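Blue-light receptor of the BLUF-family (Rhodobacter sphaeroides, PDB 2BYC) probably senses blue light through a flavin held in its BLUF domain, with flavin mononucleotide bound in this dark-state structure. Local coordinates at residues V6-R11 / E63-I68; T40-Y45 / V51-G56; D81-P84 / R88-P91. All coordinates share one frame; numbering follows the deposited sequence.

Interaction 1 of 3, residues V6-R11 / E63-I68; sequences VSLTYR and ELFRLI. With FMN (flavin mononucleotide), chain C.
Tyr10 and Phe65 meet as an oblique aromatic pair. Their planes stand 40° apart and their centroids lie 5.6 Å apart. The two side chains run past one another from opposite sides of the interface. Phe65 leads with the rim of its ring: Phe65 CE1 comes within 3.5 Å of Tyr10 CD2. One face of the Phe65 ring is taken by Leu8. Its methyl Leu8 CD2 sits 4.2 Å from the Phe65 centroid, a CH-pi contact 26° off the ring normal. The side chains of Leu8 and Phe65 cross at about a right angle. Strand 5-14 belongs to the beta-sheet of the BLUF domain, and helix 58-69 packs on it. Over 6-11 and 63-68 the strand and helix run nearly parallel, their axes 10.9 Å apart. This is the ferredoxin-like packing of helix on sheet expected of the family, and the isoalloxazine ring of flavin mononucleotide lies beside it. The first torsion of Tyr10 (chi1 72°) places CG between the backbone N and the carbonyl carbon, and the ring reaches out to the flavin. Tyr10 OH is 3.4 Å from FMN C6 and is hydrogen-bonded to Gln52. Ile68 uses two branches. Ile68 CG2 touches the phenol, 3.4 Å from Tyr10 OH, while Ile68 CD1 meets the flavin, 3.7 Å from FMN N5. Leu64 packs on the pyrimidine part of the flavin, with Leu64 CD1 3.6 Å from FMN N3.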
# COMPACT_ATOMS: atom_id res chain seq x y z
N VAL A 6 10.06 8.52 3.93
CA VAL A 6 9.08 8.92 2.89
C VAL A 6 7.86 8.00 2.85
O VAL A 6 7.90 6.97 3.40
CB VAL A 6 9.74 8.99 1.53
CG1 VAL A 6 10.72 10.20 1.46
CG2 VAL A 6 10.40 7.64 1.19
N SER A 7 6.78 8.43 2.22
CA SER A 7 5.64 7.55 1.93
C SER A 7 5.40 7.59 0.42
O SER A 7 5.19 8.68 -0.12
CB SER A 7 4.37 8.09 2.66
OG SER A 7 3.23 7.23 2.44
N LEU A 8 5.39 6.44 -0.25
CA LEU A 8 4.99 6.42 -1.67
C LEU A 8 3.71 5.66 -1.85
O LEU A 8 3.55 4.65 -1.21
CB LEU A 8 6.09 5.69 -2.46
CG LEU A 8 6.14 5.59 -3.96
CD1 LEU A 8 7.62 5.35 -4.11
CD2 LEU A 8 5.43 4.29 -4.33
N THR A 9 2.81 6.14 -2.71
CA THR A 9 1.57 5.43 -2.99
C THR A 9 1.49 5.37 -4.50
O THR A 9 1.73 6.38 -5.12
CB THR A 9 0.37 6.30 -2.54
OG1 THR A 9 0.42 6.38 -1.12
CG2 THR A 9 -0.90 5.66 -2.88
N TYR A 10 1.18 4.17 -5.04
CA TYR A 10 1.03 3.94 -6.45
C TYR A 10 -0.25 3.14 -6.64
O TYR A 10 -0.79 2.56 -5.74
CB TYR A 10 2.30 3.21 -7.04
CG TYR A 10 2.34 1.78 -6.60
CD1 TYR A 10 1.48 0.86 -7.17
CD2 TYR A 10 3.26 1.33 -5.64
CE1 TYR A 10 1.47 -0.43 -6.75
CE2 TYR A 10 3.27 0.00 -5.22
CZ TYR A 10 2.39 -0.86 -5.81
OH TYR A 10 2.30 -2.18 -5.46
N ARG A 11 -0.75 3.16 -7.85
CA ARG A 11 -1.96 2.44 -8.25
C ARG A 11 -1.48 1.59 -9.38
O ARG A 11 -0.63 2.04 -10.16
CB ARG A 11 -2.95 3.46 -8.81
CG ARG A 11 -4.31 2.89 -9.05
CD ARG A 11 -5.30 3.98 -9.49
NE ARG A 11 -5.03 4.37 -10.85
CZ ARG A 11 -5.76 4.00 -11.90
NH1 ARG A 11 -6.84 3.25 -11.72
NH2 ARG A 11 -5.41 4.40 -13.11
N GLU A 63 14.18 1.16 -3.56
CA GLU A 63 14.54 -0.21 -3.82
C GLU A 63 13.34 -1.14 -4.00
O GLU A 63 13.24 -1.90 -4.98
CB GLU A 63 15.36 -0.68 -2.65
CG GLU A 63 15.86 -2.05 -2.83
CD GLU A 63 16.72 -2.59 -1.68
OE1 GLU A 63 16.25 -2.58 -0.50
OE2 GLU A 63 17.86 -3.07 -1.98
N LEU A 64 12.39 -0.99 -3.09
CA LEU A 64 11.23 -1.80 -3.05
C LEU A 64 10.40 -1.51 -4.25
O LEU A 64 9.93 -2.41 -4.91
CB LEU A 64 10.46 -1.59 -1.74
CG LEU A 64 9.33 -2.62 -1.59
CD1 LEU A 64 9.72 -4.18 -1.71
CD2 LEU A 64 8.45 -2.37 -0.39
N PHE A 65 10.19 -0.23 -4.53
CA PHE A 65 9.30 0.10 -5.61
C PHE A 65 9.88 -0.47 -6.87
O PHE A 65 9.13 -0.88 -7.75
CB PHE A 65 9.15 1.64 -5.68
CG PHE A 65 8.20 2.11 -6.75
CD1 PHE A 65 6.88 1.68 -6.75
CD2 PHE A 65 8.60 3.03 -7.70
CE1 PHE A 65 5.98 2.15 -7.70
CE2 PHE A 65 7.71 3.50 -8.66
CZ PHE A 65 6.40 3.05 -8.66
N ARG A 66 11.22 -0.53 -6.95
CA ARG A 66 11.89 -1.04 -8.12
C ARG A 66 11.51 -2.45 -8.32
O ARG A 66 11.21 -2.81 -9.43
CB ARG A 66 13.42 -0.99 -8.03
CG ARG A 66 13.91 0.40 -8.02
CD ARG A 66 14.35 0.95 -9.39
NE ARG A 66 14.89 2.29 -9.21
CZ ARG A 66 15.98 2.55 -8.50
NH1 ARG A 66 16.65 1.55 -7.92
NH2 ARG A 66 16.39 3.80 -8.35
N LEU A 67 11.55 -3.25 -7.25
CA LEU A 67 11.20 -4.68 -7.28
C LEU A 67 9.75 -4.90 -7.61
O LEU A 67 9.40 -5.70 -8.47
CB LEU A 67 11.48 -5.27 -5.92
CG LEU A 67 12.88 -5.84 -5.92
CD1 LEU A 67 13.40 -6.05 -4.48
CD2 LEU A 67 12.89 -7.15 -6.83
N ILE A 68 8.90 -4.19 -6.92
CA ILE A 68 7.47 -4.29 -7.10
C ILE A 68 7.03 -3.92 -8.55
O ILE A 68 6.07 -4.47 -9.09
CB ILE A 68 6.76 -3.40 -6.06
CG1 ILE A 68 7.00 -3.86 -4.59
CG2 ILE A 68 5.33 -3.43 -6.26
CD1 ILE A 68 6.44 -2.84 -3.63
N1 FMN C . 7.07 -7.46 -2.04
C2 FMN C . 7.57 -6.94 -0.87
O2 FMN C . 8.61 -7.41 -0.37
N3 FMN C . 6.94 -5.92 -0.23
C4 FMN C . 5.80 -5.46 -0.78
O4 FMN C . 5.27 -4.53 -0.27
C4A FMN C . 5.27 -5.98 -1.97
N5 FMN C . 4.09 -5.47 -2.49
C5A FMN C . 3.60 -5.92 -3.72
C6 FMN C . 2.45 -5.39 -4.27
C7 FMN C . 1.89 -5.87 -5.46
C7M FMN C . 0.70 -5.15 -6.12
C8 FMN C . 2.55 -6.88 -6.13
C8M FMN C . 2.06 -7.42 -7.46
C9 FMN C . 3.72 -7.42 -5.59
C9A FMN C . 4.25 -6.92 -4.37
N10 FMN C . 5.43 -7.47 -3.80
C10 FMN C . 5.93 -6.96 -2.61
C1' FMN C . 6.00 -8.76 -4.27
C2' FMN C . 7.35 -8.35 -4.79
O2' FMN C . 7.04 -7.96 -6.10
C3' FMN C . 8.45 -9.42 -4.76
O3' FMN C . 8.18 -10.37 -5.75
C4' FMN C . 8.67 -10.15 -3.45
O4' FMN C . 9.23 -9.33 -2.40
C5' FMN C . 9.65 -11.30 -3.67
O5' FMN C . 9.10 -12.62 -3.78
P FMN C . 10.20 -13.77 -3.65
O1P FMN C . 9.57 -15.17 -3.63
O2P FMN C . 11.07 -13.59 -4.89
O3P FMN C . 10.90 -13.39 -2.37

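Interaction 2 of 3, residues T40-Y45 / V51-G56; sequences TGILLY and VQTIEG. With FMN (flavin mononucleotide), chain C.
Val51 and Leu44 form a hydrogen-bonded pair near the turn end of the antiparallel hairpin 40-45/49-55. Leu44 N donates to Val51 O at 2.7 Å in a nearly straight bond, and Val51 N returns one to Leu44 O. Leu44 CD1 lies by the Val51 carbonyl and against Val51 CB, on the face where Leu44 also meets helix 120-131. At the other end Thr40 and Glu55 are bonded in both directions through their backbones. Thr40 OG1 also donates to the anti lone pair of Glu55 OE2 at 3.1 Å. Glu55 CG lies between its backbone N and carbonyl carbon (chi1 50°), which brings the carboxylate across to Thr40. Arg88 NH1 is also hydrogen-bonded to Thr40 OG1, and Phe90 N binds Glu55 OE2. Between the ends, Gly41 CA is only 3.1 Å from Thr53 O. A side chain on Gly41 would clash there.

On the face opposite Leu44 and Val51, the extended Gln52 side chain lies against Leu43 CD1. Gln52 NE2 donates to FMN N5 at 3.1 Å and to FMN O4 at 3.0 Å, while Gln52 OE1 is bonded to Tyr10. One amide, gripped through nitrogen and oxygen, thus links flavin to tyrosine, consistent with the glutamine-tyrosine pair of BLUF domains.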
# COMPACT_ATOMS: atom_id res chain seq x y z
N THR A 40 6.86 -0.19 6.02
CA THR A 40 5.55 -0.47 6.57
C THR A 40 4.55 0.10 5.63
O THR A 40 4.90 0.92 4.81
CB THR A 40 5.38 0.20 7.98
OG1 THR A 40 5.65 1.62 7.91
CG2 THR A 40 6.22 -0.50 8.98
N GLY A 41 3.31 -0.37 5.67
CA GLY A 41 2.34 0.20 4.75
C GLY A 41 1.12 -0.70 4.56
O GLY A 41 0.93 -1.70 5.34
N ILE A 42 0.35 -0.39 3.54
CA ILE A 42 -0.92 -1.03 3.34
C ILE A 42 -1.08 -1.29 1.82
O ILE A 42 -0.61 -0.52 1.01
CB ILE A 42 -2.14 -0.18 3.91
CG1 ILE A 42 -2.03 1.30 3.45
CG2 ILE A 42 -2.19 -0.16 5.40
CD1 ILE A 42 -3.37 2.08 3.25
N LEU A 43 -1.76 -2.38 1.48
CA LEU A 43 -2.09 -2.69 0.13
C LEU A 43 -3.57 -2.83 -0.01
O LEU A 43 -4.22 -3.61 0.71
CB LEU A 43 -1.47 -3.99 -0.15
CG LEU A 43 -1.64 -4.72 -1.49
CD1 LEU A 43 -1.16 -3.87 -2.63
CD2 LEU A 43 -0.98 -6.09 -1.44
N LEU A 44 -4.15 -2.08 -0.92
CA LEU A 44 -5.59 -2.11 -1.08
C LEU A 44 -5.80 -2.92 -2.33
O LEU A 44 -5.14 -2.68 -3.30
CB LEU A 44 -6.20 -0.68 -1.20
CG LEU A 44 -5.95 0.28 -0.04
CD1 LEU A 44 -4.58 0.79 0.03
CD2 LEU A 44 -6.71 1.49 -0.26
N TYR A 45 -6.77 -3.83 -2.30
CA TYR A 45 -7.01 -4.69 -3.41
C TYR A 45 -8.55 -4.74 -3.59
O TYR A 45 -9.23 -5.04 -2.63
CB TYR A 45 -6.37 -6.03 -3.19
CG TYR A 45 -6.93 -7.07 -4.13
CD1 TYR A 45 -6.57 -7.10 -5.48
CD2 TYR A 45 -7.86 -8.00 -3.66
CE1 TYR A 45 -7.13 -8.06 -6.35
CE2 TYR A 45 -8.40 -8.94 -4.49
CZ TYR A 45 -8.06 -8.96 -5.81
OH TYR A 45 -8.68 -9.94 -6.58
N VAL A 51 -3.87 -0.45 -4.81
CA VAL A 51 -3.30 0.84 -4.39
C VAL A 51 -2.41 0.43 -3.25
O VAL A 51 -2.83 -0.24 -2.36
CB VAL A 51 -4.39 1.87 -3.99
CG1 VAL A 51 -3.74 3.10 -3.44
CG2 VAL A 51 -5.22 2.30 -5.30
N GLN A 52 -1.12 0.76 -3.36
CA GLN A 52 -0.16 0.43 -2.32
C GLN A 52 0.51 1.68 -1.76
O GLN A 52 0.88 2.55 -2.51
CB GLN A 52 0.84 -0.65 -2.77
CG GLN A 52 1.60 -1.12 -1.58
CD GLN A 52 2.60 -2.19 -1.92
OE1 GLN A 52 3.18 -2.23 -3.00
NE2 GLN A 52 2.80 -3.06 -0.98
N THR A 53 0.59 1.75 -0.42
CA THR A 53 1.34 2.80 0.26
C THR A 53 2.46 2.13 1.02
O THR A 53 2.16 1.22 1.80
CB THR A 53 0.47 3.44 1.29
OG1 THR A 53 -0.55 4.19 0.61
CG2 THR A 53 1.32 4.41 2.16
N ILE A 54 3.70 2.53 0.78
CA ILE A 54 4.82 1.97 1.57
C ILE A 54 5.55 3.12 2.13
O ILE A 54 5.63 4.18 1.48
CB ILE A 54 5.84 1.21 0.67
CG1 ILE A 54 6.26 2.13 -0.49
CG2 ILE A 54 5.27 -0.15 0.21
CD1 ILE A 54 7.19 1.54 -1.47
N GLU A 55 6.03 2.97 3.35
CA GLU A 55 6.67 4.14 3.99
C GLU A 55 7.90 3.59 4.69
O GLU A 55 7.92 2.47 5.12
CB GLU A 55 5.78 4.81 4.98
CG GLU A 55 5.17 3.88 5.95
CD GLU A 55 4.04 4.51 6.71
OE1 GLU A 55 3.59 5.59 6.31
OE2 GLU A 55 3.61 3.93 7.72
N GLY A 56 8.94 4.36 4.68
CA GLY A 56 10.21 3.91 5.24
C GLY A 56 11.31 4.81 4.74
O GLY A 56 11.04 5.81 4.18
N1 FMN C . 7.07 -7.46 -2.04
C2 FMN C . 7.57 -6.94 -0.87
O2 FMN C . 8.61 -7.41 -0.37
N3 FMN C . 6.94 -5.92 -0.23
C4 FMN C . 5.80 -5.46 -0.78
O4 FMN C . 5.27 -4.53 -0.27
C4A FMN C . 5.27 -5.98 -1.97
N5 FMN C . 4.09 -5.47 -2.49
C5A FMN C . 3.60 -5.92 -3.72
C6 FMN C . 2.45 -5.39 -4.27
C7 FMN C . 1.89 -5.87 -5.46
C7M FMN C . 0.70 -5.15 -6.12
C8 FMN C . 2.55 -6.88 -6.13
C8M FMN C . 2.06 -7.42 -7.46
C9 FMN C . 3.72 -7.42 -5.59
C9A FMN C . 4.25 -6.92 -4.37
N10 FMN C . 5.43 -7.47 -3.80
C10 FMN C . 5.93 -6.96 -2.61
C1' FMN C . 6.00 -8.76 -4.27
C2' FMN C . 7.35 -8.35 -4.79
O2' FMN C . 7.04 -7.96 -6.10
C3' FMN C . 8.45 -9.42 -4.76
O3' FMN C . 8.18 -10.37 -5.75
C4' FMN C . 8.67 -10.15 -3.45
O4' FMN C . 9.23 -9.33 -2.40
C5' FMN C . 9.65 -11.30 -3.67
O5' FMN C . 9.10 -12.62 -3.78
P FMN C . 10.20 -13.77 -3.65
O1P FMN C . 9.57 -15.17 -3.63
O2P FMN C . 11.07 -13.59 -4.89
O3P FMN C . 10.90 -13.39 -2.37

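Interaction 3 of 3, residues D81-P84 / R88-P91; sequences DLEP and RRFP
Glu83 and Arg89 carry this contact alone, through one salt bridge. Its close part is a single pair of atoms: Arg89 NH2 donates to Glu83 OE2 at 3.0 Å. The bond is bent, with an angle of 137° at the hydrogen. The nitrogen meets OE2 on its syn side but out of the carboxylate plane. The carboxylate and guanidinium planes are 46° apart, so the two groups do not form a flat, two-pronged pair. The second oxygen, Glu83 OE1, is 3.6 Å from Arg89 NH2. Both side chains are stretched out, which carries the carboxylate from the strand to the guanidinium, and they cross at about a right angle.

The rest is loose. Little surface is buried, both residues are partly exposed, and Asp81 stays well away, with Asp81 OD2 6.6 Å from Arg89 NH2. An alanine in place of Glu83 is likely to leave the Arg89 guanidinium without this partner and free to swing.

The backbone beside the arginine has partners of its own. Arg89 N is bonded to Glu55 OE1, and Phe90 N to Glu55 OE2. The Arg89 side chain also touches His125 of helix 120-131. Glu83 itself pairs through its backbone with Ser7 of strand 5-14. The bridge therefore ties strand 77-84 of the BLUF sheet to the loop that follows it, at the domain surface and away from the flavin.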
# COMPACT_ATOMS: atom_id res chain seq x y z
N ASP A 81 1.96 9.59 -5.43
CA ASP A 81 2.82 10.58 -4.85
C ASP A 81 3.94 9.93 -4.06
O ASP A 81 3.95 8.70 -3.90
CB ASP A 81 1.98 11.47 -4.02
CG ASP A 81 1.71 10.92 -2.68
OD1 ASP A 81 1.79 9.66 -2.51
OD2 ASP A 81 1.40 11.76 -1.80
N LEU A 82 4.88 10.79 -3.65
CA LEU A 82 5.99 10.38 -2.88
C LEU A 82 6.27 11.57 -2.00
O LEU A 82 6.56 12.64 -2.44
CB LEU A 82 7.18 10.03 -3.77
CG LEU A 82 8.49 9.87 -2.95
CD1 LEU A 82 8.49 8.60 -2.23
CD2 LEU A 82 9.66 9.93 -3.87
N GLU A 83 6.14 11.35 -0.72
CA GLU A 83 6.10 12.45 0.22
C GLU A 83 7.00 12.26 1.39
O GLU A 83 6.92 11.24 2.04
CB GLU A 83 4.63 12.63 0.71
CG GLU A 83 4.52 13.46 1.94
CD GLU A 83 3.16 13.44 2.59
OE1 GLU A 83 2.96 14.35 3.44
OE2 GLU A 83 2.36 12.51 2.33
N PRO A 84 7.89 13.20 1.65
CA PRO A 84 8.58 13.09 2.90
C PRO A 84 7.61 13.12 4.05
O PRO A 84 6.57 13.83 3.99
CB PRO A 84 9.39 14.38 2.95
CG PRO A 84 9.64 14.74 1.55
CD PRO A 84 8.39 14.30 0.82
N ARG A 88 5.71 7.60 10.52
CA ARG A 88 4.83 6.60 9.87
C ARG A 88 3.33 6.75 10.13
O ARG A 88 2.87 7.05 11.24
CB ARG A 88 5.29 5.18 10.24
CG ARG A 88 6.69 4.86 9.82
CD ARG A 88 7.04 3.46 10.19
NE ARG A 88 8.47 3.29 9.99
CZ ARG A 88 9.02 2.72 8.93
NH1 ARG A 88 8.26 2.25 7.96
NH2 ARG A 88 10.31 2.61 8.86
N ARG A 89 2.55 6.50 9.09
CA ARG A 89 1.08 6.42 9.20
C ARG A 89 0.64 5.01 9.63
O ARG A 89 -0.35 4.88 10.33
CB ARG A 89 0.46 6.83 7.86
CG ARG A 89 1.20 8.03 7.17
CD ARG A 89 1.06 8.09 5.56
NE ARG A 89 1.38 9.46 5.02
CZ ARG A 89 0.58 10.49 5.22
NH1 ARG A 89 -0.56 10.30 5.90
NH2 ARG A 89 0.90 11.71 4.78
N PHE A 90 1.34 3.96 9.21
CA PHE A 90 1.01 2.57 9.54
C PHE A 90 2.20 1.87 10.17
O PHE A 90 2.67 0.85 9.67
CB PHE A 90 0.58 1.78 8.26
CG PHE A 90 -0.34 2.56 7.41
CD1 PHE A 90 0.17 3.34 6.36
CD2 PHE A 90 -1.71 2.67 7.76
CE1 PHE A 90 -0.65 4.15 5.58
CE2 PHE A 90 -2.56 3.50 7.01
CZ PHE A 90 -2.03 4.23 5.90
N PRO A 91 2.67 2.39 11.31
CA PRO A 91 3.87 1.84 11.88
C PRO A 91 3.74 0.38 12.30
O PRO A 91 4.76 -0.37 12.35
CB PRO A 91 4.13 2.78 13.10
CG PRO A 91 2.82 3.36 13.42
CD PRO A 91 2.17 3.54 12.08

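How the interactions relate
All three contacts share one mixed beta-sheet of the BLUF domain. In the sequence, interaction 2 falls between the two halves of interaction 1, and interaction 3 follows both. The centres of interactions 1 and 2 are about 8 Å apart, those of 2 and 3 about 9 Å, and those of 1 and 3 about 11 Å. Strand 5-14 lies between strands 49-55 and 77-84 and pairs with each; Leu8 N, for example, is probably hydrogen-bonded to Ile54 O at 2.9 Å. Interactions 1 and 2 both touch the flavin. Interaction 3 lies farther from it. Thr40 and Glu55 bond to the 88-91 loop, so the hairpin joins the flavin side of the sheet to that loop.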